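Local coordinates for galactonate dehydratase (Zobellia galactanivorans, PDB 5OLC), which belongs to the enolase superfamily, joining a mandelate racemase-like N-terminal domain to an enolase-type C-terminal domain of the TIM-barrel class, at residues K12-Y17 with C40-T45; W53-G58 with W309-A314; E234-Y239 with K263-K268; I248-G253 with C270-Q275. All coordinates share one frame; numbering follows the deposited sequence.

Interaction 1 of 4, residues K12-Y17 with C40-T45; sequences KKIEPY and CIVKIT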
loop_
_atom_site.group_PDB
_atom_site.type_symbol
_atom_site.label_atom_id
_atom_site.label_comp_id
_atom_site.label_asym_id
_atom_site.label_seq_id
_atom_site.Cartn_x
_atom_site.Cartn_y
_atom_site.Cartn_z
ATOM N N LYS A 12 27.913 -43.794 -4.388
ATOM C CA LYS A 12 28.745 -44.631 -3.520
ATOM C C LYS A 12 29.684 -43.764 -2.637
ATOM O O LYS A 12 29.802 -44.053 -1.435
ATOM C CB LYS A 12 29.479 -45.783 -4.260
ATOM C CG LYS A 12 30.774 -45.456 -5.006
ATOM C CD LYS A 12 31.654 -46.704 -5.123
ATOM C CE LYS A 12 33.026 -46.430 -5.700
ATOM N NZ LYS A 12 33.025 -46.281 -7.188
ATOM N N LYS A 13 30.282 -42.677 -3.204
ATOM C CA LYS A 13 31.175 -41.814 -2.438
ATOM C C LYS A 13 31.196 -40.314 -2.858
ATOM O O LYS A 13 31.548 -39.978 -4.001
ATOM C CB LYS A 13 32.614 -42.396 -2.413
ATOM C CG LYS A 13 33.368 -42.457 -3.743
ATOM C CD LYS A 13 34.521 -43.445 -3.655
ATOM C CE LYS A 13 35.521 -43.285 -4.772
ATOM N NZ LYS A 13 35.913 -44.594 -5.373
ATOM N N ILE A 14 30.869 -39.417 -1.878
ATOM C CA ILE A 14 30.957 -37.950 -2.014
ATOM C C ILE A 14 32.319 -37.567 -1.391
ATOM O O ILE A 14 32.588 -37.936 -0.249
ATOM C CB ILE A 14 29.763 -37.164 -1.359
ATOM C CG1 ILE A 14 28.384 -37.645 -1.872
ATOM C CG2 ILE A 14 29.915 -35.646 -1.589
ATOM C CD1 ILE A 14 27.289 -37.548 -0.861
ATOM N N GLU A 15 33.180 -36.861 -2.152
ATOM C CA GLU A 15 34.519 -36.490 -1.687
ATOM C C GLU A 15 34.831 -34.992 -1.787
ATOM O O GLU A 15 35.264 -34.520 -2.843
ATOM C CB GLU A 15 35.599 -37.319 -2.399
ATOM C CG GLU A 15 35.734 -38.738 -1.856
ATOM C CD GLU A 15 36.333 -39.799 -2.764
ATOM O OE1 GLU A 15 36.820 -39.464 -3.870
ATOM O OE2 GLU A 15 36.309 -40.983 -2.359
ATOM N N PRO A 16 34.680 -34.239 -0.665
ATOM C CA PRO A 16 35.031 -32.809 -0.689
ATOM C C PRO A 16 36.536 -32.554 -0.552
ATOM O O PRO A 16 37.204 -33.224 0.219
ATOM C CB PRO A 16 34.221 -32.236 0.468
ATOM C CG PRO A 16 34.047 -33.383 1.433
ATOM C CD PRO A 16 34.192 -34.662 0.673
ATOM N N TYR A 17 37.073 -31.622 -1.334
ATOM C CA TYR A 17 38.494 -31.281 -1.307
ATOM C C TYR A 17 38.669 -29.792 -1.193
ATOM O O TYR A 17 38.135 -29.052 -2.024
ATOM C CB TYR A 17 39.235 -31.764 -2.561
ATOM C CG TYR A 17 39.062 -33.234 -2.884
ATOM C CD1 TYR A 17 39.741 -34.212 -2.158
ATOM C CD2 TYR A 17 38.276 -33.647 -3.955
ATOM C CE1 TYR A 17 39.597 -35.569 -2.458
ATOM C CE2 TYR A 17 38.129 -35.001 -4.268
ATOM C CZ TYR A 17 38.791 -35.959 -3.514
ATOM O OH TYR A 17 38.651 -37.299 -3.793
ATOM N N CYS A 40 36.710 -24.825 -1.948
ATOM C CA CYS A 40 36.278 -26.204 -1.727
ATOM C C CYS A 40 35.614 -26.708 -3.016
ATOM O O CYS A 40 34.912 -25.945 -3.677
ATOM C CB CYS A 40 35.335 -26.302 -0.531
ATOM S SG CYS A 40 34.637 -27.955 -0.268
ATOM N N ILE A 41 35.861 -27.982 -3.381
ATOM C CA ILE A 41 35.386 -28.681 -4.595
ATOM C C ILE A 41 34.857 -30.082 -4.153
ATOM O O ILE A 41 35.367 -30.619 -3.177
ATOM C CB ILE A 41 36.640 -28.836 -5.527
ATOM C CG1 ILE A 41 37.200 -27.485 -6.040
ATOM C CG2 ILE A 41 36.435 -29.791 -6.659
ATOM C CD1 ILE A 41 36.549 -26.819 -7.211
ATOM N N VAL A 42 33.889 -30.682 -4.873
ATOM C CA VAL A 42 33.372 -32.041 -4.595
ATOM C C VAL A 42 33.463 -32.952 -5.804
ATOM O O VAL A 42 33.308 -32.492 -6.936
ATOM C CB VAL A 42 31.912 -32.121 -4.102
ATOM C CG1 VAL A 42 31.807 -32.479 -2.633
ATOM C CG2 VAL A 42 31.099 -30.892 -4.487
ATOM N N LYS A 43 33.568 -34.268 -5.540
ATOM C CA LYS A 43 33.516 -35.326 -6.527
ATOM C C LYS A 43 32.536 -36.378 -5.994
ATOM O O LYS A 43 32.799 -37.052 -4.990
ATOM C CB LYS A 43 34.897 -35.941 -6.788
ATOM C CG LYS A 43 34.971 -36.832 -8.029
ATOM C CD LYS A 43 36.093 -37.818 -7.861
ATOM C CE LYS A 43 36.538 -38.418 -9.164
ATOM N NZ LYS A 43 37.943 -38.918 -9.100
ATOM N N ILE A 44 31.374 -36.474 -6.647
ATOM C CA ILE A 44 30.390 -37.488 -6.292
ATOM C C ILE A 44 30.604 -38.575 -7.312
ATOM O O ILE A 44 30.636 -38.295 -8.513
ATOM C CB ILE A 44 28.912 -36.989 -6.258
ATOM C CG1 ILE A 44 28.762 -35.761 -5.331
ATOM C CG2 ILE A 44 27.956 -38.143 -5.828
ATOM C CD1 ILE A 44 27.641 -34.899 -5.620
ATOM N N THR A 45 30.803 -39.807 -6.828
ATOM C CA THR A 45 30.988 -40.973 -7.680
ATOM C C THR A 45 29.912 -42.028 -7.347
ATOM O O THR A 45 29.618 -42.320 -6.178
ATOM C CB THR A 45 32.457 -41.513 -7.704
ATOM O OG1 THR A 45 32.561 -42.705 -6.928
ATOM C CG2 THR A 45 33.517 -40.481 -7.270
#

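Interaction 2 of 4, residues W53-G58 with W309-A314; sequences WGEGYG and WIAISA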
loop_
_atom_site.group_PDB
_atom_site.type_symbol
_atom_site.label_atom_id
_atom_site.label_comp_id
_atom_site.label_asym_id
_atom_site.label_seq_id
_atom_site.Cartn_x
_atom_site.Cartn_y
_atom_site.Cartn_z
ATOM N N TRP A 53 31.897 -33.542 -10.960
ATOM C CA TRP A 53 32.630 -32.487 -10.252
ATOM C C TRP A 53 31.741 -31.262 -9.916
ATOM O O TRP A 53 30.991 -30.768 -10.759
ATOM C CB TRP A 53 33.911 -32.088 -11.023
ATOM C CG TRP A 53 35.039 -33.067 -10.888
ATOM C CD1 TRP A 53 35.504 -33.924 -11.845
ATOM C CD2 TRP A 53 35.836 -33.304 -9.715
ATOM N NE1 TRP A 53 36.551 -34.673 -11.345
ATOM C CE2 TRP A 53 36.765 -34.324 -10.035
ATOM C CE3 TRP A 53 35.881 -32.729 -8.435
ATOM C CZ2 TRP A 53 37.725 -34.773 -9.122
ATOM C CZ3 TRP A 53 36.814 -33.193 -7.530
ATOM C CH2 TRP A 53 37.731 -34.194 -7.879
ATOM N N GLY A 54 31.827 -30.817 -8.671
ATOM C CA GLY A 54 31.063 -29.685 -8.156
ATOM C C GLY A 54 31.915 -28.696 -7.398
ATOM O O GLY A 54 33.079 -28.964 -7.129
ATOM N N GLU A 55 31.339 -27.555 -7.060
ATOM C CA GLU A 55 32.024 -26.473 -6.372
ATOM C C GLU A 55 31.034 -25.656 -5.527
ATOM O O GLU A 55 29.889 -25.437 -5.931
ATOM C CB GLU A 55 32.697 -25.563 -7.422
ATOM C CG GLU A 55 33.684 -24.538 -6.895
ATOM C CD GLU A 55 34.494 -23.879 -7.998
ATOM O OE1 GLU A 55 34.538 -24.430 -9.118
ATOM O OE2 GLU A 55 35.067 -22.794 -7.753
ATOM N N GLY A 56 31.505 -25.238 -4.358
ATOM C CA GLY A 56 30.793 -24.376 -3.425
ATOM C C GLY A 56 31.505 -23.040 -3.319
ATOM O O GLY A 56 32.738 -23.002 -3.414
ATOM N N TYR A 57 30.744 -21.933 -3.185
ATOM C CA TYR A 57 31.336 -20.594 -3.092
ATOM C C TYR A 57 31.235 -20.035 -1.680
ATOM O O TYR A 57 30.133 -19.984 -1.118
ATOM C CB TYR A 57 30.734 -19.626 -4.129
ATOM C CG TYR A 57 31.298 -18.222 -4.067
ATOM C CD1 TYR A 57 32.461 -17.884 -4.755
ATOM C CD2 TYR A 57 30.643 -17.215 -3.358
ATOM C CE1 TYR A 57 32.972 -16.581 -4.720
ATOM C CE2 TYR A 57 31.148 -15.910 -3.310
ATOM C CZ TYR A 57 32.313 -15.597 -3.993
ATOM O OH TYR A 57 32.804 -14.312 -3.947
ATOM N N GLY A 58 32.384 -19.620 -1.136
ATOM C CA GLY A 58 32.503 -19.055 0.204
ATOM C C GLY A 58 33.699 -19.566 0.983
ATOM O O GLY A 58 34.736 -19.847 0.374
ATOM N N TRP A 309 37.114 -23.783 -12.992
ATOM C CA TRP A 309 36.315 -24.029 -14.181
ATOM C C TRP A 309 35.109 -24.897 -13.883
ATOM O O TRP A 309 34.218 -24.936 -14.728
ATOM C CB TRP A 309 37.139 -24.579 -15.345
ATOM C CG TRP A 309 38.168 -23.620 -15.851
ATOM C CD1 TRP A 309 39.484 -23.580 -15.497
ATOM C CD2 TRP A 309 37.972 -22.559 -16.798
ATOM N NE1 TRP A 309 40.124 -22.554 -16.163
ATOM C CE2 TRP A 309 39.216 -21.905 -16.960
ATOM C CE3 TRP A 309 36.873 -22.110 -17.545
ATOM C CZ2 TRP A 309 39.390 -20.824 -17.833
ATOM C CZ3 TRP A 309 37.049 -21.038 -18.413
ATOM C CH2 TRP A 309 38.294 -20.409 -18.551
ATOM N N ILE A 310 35.033 -25.557 -12.684
ATOM C CA ILE A 310 33.822 -26.314 -12.316
ATOM C C ILE A 310 32.676 -25.305 -12.221
ATOM O O ILE A 310 31.627 -25.536 -12.816
ATOM C CB ILE A 310 33.934 -27.186 -11.033
ATOM C CG1 ILE A 310 34.998 -28.280 -11.202
ATOM C CG2 ILE A 310 32.584 -27.821 -10.728
ATOM C CD1 ILE A 310 35.492 -28.870 -9.970
ATOM N N ALA A 311 32.930 -24.158 -11.527
ATOM C CA ALA A 311 32.056 -22.999 -11.346
ATOM C C ALA A 311 31.795 -22.282 -12.666
ATOM O O ALA A 311 30.626 -22.000 -12.971
ATOM C CB ALA A 311 32.687 -22.024 -10.387
ATOM N N ILE A 312 32.869 -21.957 -13.447
ATOM C CA ILE A 312 32.698 -21.266 -14.730
ATOM C C ILE A 312 31.832 -22.104 -15.675
ATOM O O ILE A 312 30.892 -21.562 -16.250
ATOM C CB ILE A 312 34.024 -20.796 -15.362
ATOM C CG1 ILE A 312 34.782 -19.890 -14.394
ATOM C CG2 ILE A 312 33.792 -20.084 -16.710
ATOM C CD1 ILE A 312 36.308 -20.043 -14.420
ATOM N N SER A 313 32.086 -23.432 -15.755
ATOM C CA SER A 313 31.319 -24.370 -16.586
ATOM C C SER A 313 29.822 -24.314 -16.313
ATOM O O SER A 313 29.057 -24.181 -17.263
ATOM C CB SER A 313 31.830 -25.795 -16.420
ATOM O OG SER A 313 33.102 -25.911 -17.027
ATOM N N ALA A 314 29.412 -24.358 -15.019
ATOM C CA ALA A 314 28.021 -24.278 -14.583
ATOM C C ALA A 314 27.353 -22.992 -15.131
ATOM O O ALA A 314 26.212 -23.055 -15.609
ATOM C CB ALA A 314 27.951 -24.327 -13.066
#

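Interaction 3 of 4, residues E234-Y239 with K263-K268; sequences EDYDGY and KRLFDK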
loop_
_atom_site.group_PDB
_atom_site.type_symbol
_atom_site.label_atom_id
_atom_site.label_comp_id
_atom_site.label_asym_id
_atom_site.label_seq_id
_atom_site.Cartn_x
_atom_site.Cartn_y
_atom_site.Cartn_z
ATOM N N GLU A 234 21.612 -5.932 2.427
ATOM C CA GLU A 234 20.581 -5.746 3.431
ATOM C C GLU A 234 19.816 -4.431 3.240
ATOM O O GLU A 234 18.678 -4.324 3.699
ATOM C CB GLU A 234 21.241 -5.770 4.788
ATOM C CG GLU A 234 20.569 -6.744 5.720
ATOM C CD GLU A 234 20.754 -8.240 5.564
ATOM O OE1 GLU A 234 21.852 -8.756 5.893
ATOM O OE2 GLU A 234 19.729 -8.908 5.292
ATOM N N ASP A 235 20.442 -3.445 2.544
ATOM C CA ASP A 235 19.909 -2.114 2.239
ATOM C C ASP A 235 19.050 -2.131 0.962
ATOM O O ASP A 235 19.420 -1.516 -0.045
ATOM C CB ASP A 235 21.073 -1.093 2.130
ATOM C CG ASP A 235 20.713 0.397 2.074
ATOM O OD1 ASP A 235 19.543 0.750 2.385
ATOM O OD2 ASP A 235 21.608 1.212 1.767
ATOM N N TYR A 236 17.891 -2.823 1.009
ATOM C CA TYR A 236 16.979 -2.912 -0.141
ATOM C C TYR A 236 16.436 -1.547 -0.558
ATOM O O TYR A 236 16.405 -1.242 -1.751
ATOM C CB TYR A 236 15.818 -3.877 0.133
ATOM C CG TYR A 236 16.219 -5.313 0.421
ATOM C CD1 TYR A 236 16.697 -6.143 -0.591
ATOM C CD2 TYR A 236 16.014 -5.875 1.677
ATOM C CE1 TYR A 236 17.002 -7.482 -0.347
ATOM C CE2 TYR A 236 16.304 -7.212 1.931
ATOM C CZ TYR A 236 16.796 -8.016 0.917
ATOM O OH TYR A 236 17.069 -9.342 1.182
ATOM N N ASP A 237 16.039 -0.712 0.432
ATOM C CA ASP A 237 15.535 0.643 0.204
ATOM C C ASP A 237 16.610 1.533 -0.422
ATOM O O ASP A 237 16.289 2.421 -1.204
ATOM C CB ASP A 237 14.977 1.257 1.497
ATOM C CG ASP A 237 13.685 0.637 2.035
ATOM O OD1 ASP A 237 13.090 -0.227 1.337
ATOM O OD2 ASP A 237 13.249 1.037 3.142
ATOM N N GLY A 238 17.872 1.246 -0.118
ATOM C CA GLY A 238 19.016 1.963 -0.664
ATOM C C GLY A 238 19.213 1.687 -2.133
ATOM O O GLY A 238 19.455 2.613 -2.901
ATOM N N TYR A 239 19.100 0.405 -2.523
ATOM C CA TYR A 239 19.199 -0.089 -3.900
ATOM C C TYR A 239 18.128 0.612 -4.747
ATOM O O TYR A 239 18.470 1.305 -5.709
ATOM C CB TYR A 239 18.984 -1.623 -3.937
ATOM C CG TYR A 239 20.248 -2.460 -3.847
ATOM C CD1 TYR A 239 20.969 -2.794 -4.991
ATOM C CD2 TYR A 239 20.671 -2.994 -2.635
ATOM C CE1 TYR A 239 22.121 -3.577 -4.921
ATOM C CE2 TYR A 239 21.833 -3.765 -2.547
ATOM C CZ TYR A 239 22.556 -4.057 -3.697
ATOM O OH TYR A 239 23.702 -4.823 -3.629
ATOM N N LYS A 263 12.950 -13.700 -4.607
ATOM C CA LYS A 263 11.576 -13.189 -4.701
ATOM C C LYS A 263 11.491 -11.886 -3.905
ATOM O O LYS A 263 10.963 -10.901 -4.418
ATOM C CB LYS A 263 10.581 -14.265 -4.198
ATOM C CG LYS A 263 9.353 -13.837 -3.397
ATOM C CD LYS A 263 8.211 -13.314 -4.243
ATOM C CE LYS A 263 6.864 -13.480 -3.567
ATOM N NZ LYS A 263 6.655 -12.673 -2.324
ATOM N N ARG A 264 12.078 -11.866 -2.676
ATOM C CA ARG A 264 12.106 -10.700 -1.797
ATOM C C ARG A 264 12.935 -9.566 -2.414
ATOM O O ARG A 264 12.512 -8.415 -2.313
ATOM C CB ARG A 264 12.509 -11.071 -0.350
ATOM C CG ARG A 264 13.926 -10.709 0.153
ATOM C CD ARG A 264 14.096 -10.974 1.653
ATOM N NE ARG A 264 14.208 -12.404 2.018
ATOM C CZ ARG A 264 13.203 -13.192 2.434
ATOM N NH1 ARG A 264 13.432 -14.462 2.743
ATOM N NH2 ARG A 264 11.964 -12.714 2.525
ATOM N N LEU A 265 14.031 -9.882 -3.130
ATOM C CA LEU A 265 14.832 -8.858 -3.799
ATOM C C LEU A 265 14.030 -8.203 -4.936
ATOM O O LEU A 265 14.011 -6.975 -5.056
ATOM C CB LEU A 265 16.155 -9.458 -4.329
ATOM C CG LEU A 265 17.105 -8.493 -5.081
ATOM C CD1 LEU A 265 17.923 -7.683 -4.135
ATOM C CD2 LEU A 265 18.000 -9.240 -6.011
ATOM N N PHE A 266 13.351 -9.028 -5.740
ATOM C CA PHE A 266 12.556 -8.569 -6.875
ATOM C C PHE A 266 11.279 -7.827 -6.462
ATOM O O PHE A 266 10.841 -6.935 -7.202
ATOM C CB PHE A 266 12.206 -9.745 -7.821
ATOM C CG PHE A 266 13.355 -10.510 -8.448
ATOM C CD1 PHE A 266 14.462 -9.842 -8.973
ATOM C CD2 PHE A 266 13.286 -11.886 -8.603
ATOM C CE1 PHE A 266 15.501 -10.549 -9.578
ATOM C CE2 PHE A 266 14.320 -12.588 -9.225
ATOM C CZ PHE A 266 15.420 -11.914 -9.708
ATOM N N ASP A 267 10.676 -8.200 -5.298
ATOM C CA ASP A 267 9.449 -7.587 -4.794
ATOM C C ASP A 267 9.666 -6.147 -4.438
ATOM O O ASP A 267 8.711 -5.369 -4.424
ATOM C CB ASP A 267 8.925 -8.336 -3.560
ATOM C CG ASP A 267 8.007 -9.508 -3.836
ATOM O OD1 ASP A 267 7.626 -9.709 -5.004
ATOM O OD2 ASP A 267 7.648 -10.202 -2.887
ATOM N N LYS A 268 10.920 -5.788 -4.149
ATOM C CA LYS A 268 11.289 -4.447 -3.742
ATOM C C LYS A 268 11.901 -3.617 -4.885
ATOM O O LYS A 268 12.444 -2.544 -4.620
ATOM C CB LYS A 268 12.197 -4.497 -2.499
ATOM C CG LYS A 268 11.598 -5.211 -1.292
ATOM C CD LYS A 268 12.115 -4.637 0.036
ATOM C CE LYS A 268 11.163 -3.654 0.707
ATOM N NZ LYS A 268 10.827 -4.054 2.104
#

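Interaction 4 of 4, residues I248-G253 with C270-Q275; sequences IPISGG and CVDIAQ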
loop_
_atom_site.group_PDB
_atom_site.type_symbol
_atom_site.label_atom_id
_atom_site.label_comp_id
_atom_site.label_asym_id
_atom_site.label_seq_id
_atom_site.Cartn_x
_atom_site.Cartn_y
_atom_site.Cartn_z
ATOM N N ILE A 248 22.809 4.723 -14.472
ATOM C CA ILE A 248 23.617 3.492 -14.478
ATOM C C ILE A 248 22.805 2.312 -13.900
ATOM O O ILE A 248 22.368 2.399 -12.746
ATOM C CB ILE A 248 24.971 3.674 -13.726
ATOM C CG1 ILE A 248 25.739 4.929 -14.202
ATOM C CG2 ILE A 248 25.829 2.402 -13.832
ATOM C CD1 ILE A 248 26.875 5.388 -13.276
ATOM N N PRO A 249 22.607 1.211 -14.670
ATOM C CA PRO A 249 21.837 0.064 -14.149
ATOM C C PRO A 249 22.440 -0.549 -12.891
ATOM O O PRO A 249 23.659 -0.596 -12.754
ATOM C CB PRO A 249 21.820 -0.916 -15.318
ATOM C CG PRO A 249 22.070 -0.079 -16.507
ATOM C CD PRO A 249 23.037 0.961 -16.054
ATOM N N ILE A 250 21.578 -0.947 -11.946
ATOM C CA ILE A 250 21.970 -1.467 -10.632
ATOM C C ILE A 250 21.941 -2.990 -10.598
ATOM O O ILE A 250 20.914 -3.603 -10.888
ATOM C CB ILE A 250 21.120 -0.801 -9.500
ATOM C CG1 ILE A 250 21.177 0.764 -9.549
ATOM C CG2 ILE A 250 21.456 -1.340 -8.108
ATOM C CD1 ILE A 250 22.587 1.478 -9.435
ATOM N N SER A 251 23.098 -3.582 -10.269
ATOM C CA SER A 251 23.324 -5.022 -10.158
ATOM C C SER A 251 23.402 -5.427 -8.707
ATOM O O SER A 251 23.872 -4.643 -7.880
ATOM C CB SER A 251 24.637 -5.400 -10.823
ATOM O OG SER A 251 24.418 -5.997 -12.086
ATOM N N GLY A 252 22.989 -6.657 -8.415
ATOM C CA GLY A 252 23.033 -7.183 -7.056
ATOM C C GLY A 252 22.423 -8.553 -6.904
ATOM O O GLY A 252 21.647 -8.988 -7.751
ATOM N N GLY A 253 22.775 -9.223 -5.820
ATOM C CA GLY A 253 22.255 -10.547 -5.525
ATOM C C GLY A 253 23.340 -11.560 -5.272
ATOM O O GLY A 253 23.018 -12.717 -4.998
ATOM N N CYS A 270 14.638 -3.617 -6.553
ATOM C CA CYS A 270 16.020 -3.266 -6.224
ATOM C C CYS A 270 16.964 -3.186 -7.410
ATOM O O CYS A 270 17.688 -2.192 -7.559
ATOM C CB CYS A 270 16.570 -4.222 -5.172
ATOM S SG CYS A 270 15.512 -4.415 -3.724
ATOM N N VAL A 271 17.019 -4.273 -8.205
ATOM C CA VAL A 271 17.988 -4.410 -9.278
ATOM C C VAL A 271 17.405 -4.405 -10.696
ATOM O O VAL A 271 16.239 -4.750 -10.922
ATOM C CB VAL A 271 18.871 -5.670 -9.051
ATOM C CG1 VAL A 271 19.693 -5.538 -7.779
ATOM C CG2 VAL A 271 18.051 -6.959 -9.041
ATOM N N ASP A 272 18.276 -4.024 -11.646
ATOM C CA ASP A 272 18.068 -4.055 -13.081
ATOM C C ASP A 272 18.570 -5.434 -13.556
ATOM O O ASP A 272 17.976 -6.017 -14.469
ATOM C CB ASP A 272 18.872 -2.929 -13.762
ATOM C CG ASP A 272 18.231 -1.570 -13.669
ATOM O OD1 ASP A 272 17.168 -1.366 -14.304
ATOM O OD2 ASP A 272 18.800 -0.699 -12.995
ATOM N N ILE A 273 19.658 -5.945 -12.913
ATOM C CA ILE A 273 20.319 -7.239 -13.192
ATOM C C ILE A 273 20.477 -8.023 -11.898
ATOM O O ILE A 273 21.076 -7.508 -10.950
ATOM C CB ILE A 273 21.727 -7.060 -13.843
ATOM C CG1 ILE A 273 21.712 -6.169 -15.090
ATOM C CG2 ILE A 273 22.375 -8.397 -14.136
ATOM C CD1 ILE A 273 22.485 -4.958 -14.935
ATOM N N ALA A 274 20.001 -9.282 -11.873
ATOM C CA ALA A 274 20.136 -10.168 -10.714
ATOM C C ALA A 274 21.372 -11.041 -10.924
ATOM O O ALA A 274 21.526 -11.620 -12.000
ATOM C CB ALA A 274 18.899 -11.032 -10.565
ATOM N N GLN A 275 22.270 -11.113 -9.924
ATOM C CA GLN A 275 23.514 -11.857 -10.071
ATOM C C GLN A 275 23.654 -13.015 -9.074
ATOM O O GLN A 275 24.531 -12.949 -8.210
ATOM C CB GLN A 275 24.741 -10.909 -10.035
ATOM C CG GLN A 275 24.733 -9.867 -11.147
ATOM C CD GLN A 275 26.082 -9.337 -11.558
ATOM O OE1 GLN A 275 26.263 -8.128 -11.726
ATOM N NE2 GLN A 275 27.028 -10.223 -11.848
#

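Interaction 1 of 4, residues K12-Y17 with C40-T45
I14 lies alongside V42 and I44, all three pointing the same way: its CG2 meets V42 CG1 at 3.8 Å and I44 CG1 at 3.9 Å. P16 extends this apolar face, its CB touching V42 CG1, and helices 60-70 and 101-120 cover it. The opposite face carries K13, E15, Y17, I41, K43 and T45. There K43 CB approaches the ring edge of Y17, 4.2 Å from Y17 CE2, while the amine end of K43 makes a cation-pi contact with Y51. The Y17 ring lies with one face toward the backbone of E15, and Y17 OH donates to E15 OE1 (2.8 Å) from above the carboxylate plane. Between the strands, Y17 and I41 form a hydrogen-bonded pair, with Y17 N 2.7 Å from I41 O. At the other end T45 O is gripped twice, by K12 N at 2.9 Å and K13 N at 3.1 Å; this is a classic beta bulge. Such pairing of the first two strands is characteristic of the three-stranded antiparallel sheet in the N-terminal domain of enolase-superfamily proteins.

Interaction 2 of 4, residues W53-G58 with W309-A314
I310 presses its branched side chain against the backbone of W53 and G54 and makes the dense part of the contact. Its CG2 comes to 3.4 Å from W53 O and 3.5 Å from G54 C, with CG2 anti to the I310 backbone N. The other branch runs toward W53, where I310 CD1 packs on W53 CB at 3.7 Å. The two side chains pass at a slant, and the indole leads on, away from the helix, to D372 and V373 of strand 371-373. Next to this apolar patch lies one polar link: A311 N donates to E55 OE1 over 2.9 Å. The bond is bent (134° at the hydrogen) and reaches the oxygen from above the carboxylate plane. E55 gets there with CG anti to its backbone N (chi1 -168°) and an extended chain, and A311 CB rests 3.5 Å from E55 CD. T308 OG1 also bonds E55 OE1, so a single oxygen ties the strand to the first turn of helix 309-321. Strand and helix axes cross at 96°, 7.4 Å apart, where the N-terminal domain sits against the barrel domain, an interface found throughout the enolase superfamily. Past E55 the contact thins out. G56, Y57 and G58 make no contact with the helix segment, and the partly exposed Y57 instead sets its ring edge-to-face with H304. On the helix, W309 points away from the strand and stacks on H352.

Interaction 3 of 4, residues E234-Y239 with K263-K268
Y236 offers the edge of its ring to L265: L265 CD1 lies in the ring plane, 3.9 Å from Y236 CE1, and the two side chains cross at about a right angle. The second torsion of L265 (chi2 81°) places CD1 at that edge. K268 also crosses Y236 at roughly a right angle, but nearer the backbone, with K268 CD 3.8 Å from Y236 CB. Bent at its third and fourth torsions, the lysine brings NZ to 4.5 Å from D237 OD1; the charges are opposite, yet the gap is beyond a salt bridge. R264 passes obliquely by the phenol end, its CD 3.4 Å from Y236 OH. The ring and guanidinium planes stand 62° apart, and the hydroxyl lies at the guanidinium edge. No hydrogen bond joins the two segments. Y236 OH is bonded instead to E256 and to R98 of a second subunit, and R264 of that subunit packs on Y236, which sets the contact at a subunit interface. Within the chain, Y236 begins helix 236-245 and L265 lies near the end of helix 258-267; these successive helices flank strand 250-252, and C270, in the connection to strand 273-274, touches both Y236 and L265.

Interaction 4 of 4, residues I248-G253 with C270-Q275
I250 and D272 are bound to each other twice, once through the backbone and once through a side chain. Among the backbone bonds, I250 O accepts from D272 N at 2.8 Å, with a second, weak bond from I273 N at 3.3 Å. Further along, G252 N donates to I273 O (3.3 Å), and Q275 N to G252 O (3.1 Å). Donors and acceptors thus step from one strand to the other in parallel register, S251 beside I273 and G252 beside A274. The side-chain bond is nearly straight: I250 N meets the anti lone pair of D272 OD2 at 3.0 Å, 167° at the hydrogen. D272 CB points toward the other segment, and chi1 (-79°) sets CG beside its own backbone N. The remaining oxygen, OD1, forms a salt bridge with R243 of helix 236-245. The aspartate therefore links strand, turn and helix. Van der Waals contacts fill in the rest. V271 CG1 settles against the backbone of G252, 3.5 Å from its N, S251 OG lies by I273 CB, and P249 CB touches I273 CD1 at 4.1 Å. On the face opposite S251 and I273, A274 packs against F262 and F266 of helix 258-267, while D272 and I273 also pack on Y209 and K210 of another subunit. Two neighbouring parallel strands joined through an outer helix make a beta-alpha-beta crossover, the repeating element of a TIM-type barrel.

Overall arrangement
Interaction 1 comes first along the chain, and interaction 2 takes up the same three-stranded sheet: strands 36-46 and 51-56 are neighbours there, V42 O lies 2.8 Å from G54 N, and the centres are 12 Å apart. The second partner of interaction 2, helix 309-321, belongs to the barrel domain, so the first two contacts lead from the N-terminal sheet into the barrel. Interactions 3 and 4 fall between the two halves of interaction 2 and interlock along the chain, sharing the unit 236-245, 250-252, 258-267, 273-274; their centres are about 10 Å apart. Interaction 4 pairs two barrel strands and interaction 3 two of the outer helices, about 33 and 35 Å from interaction 1, centre to centre.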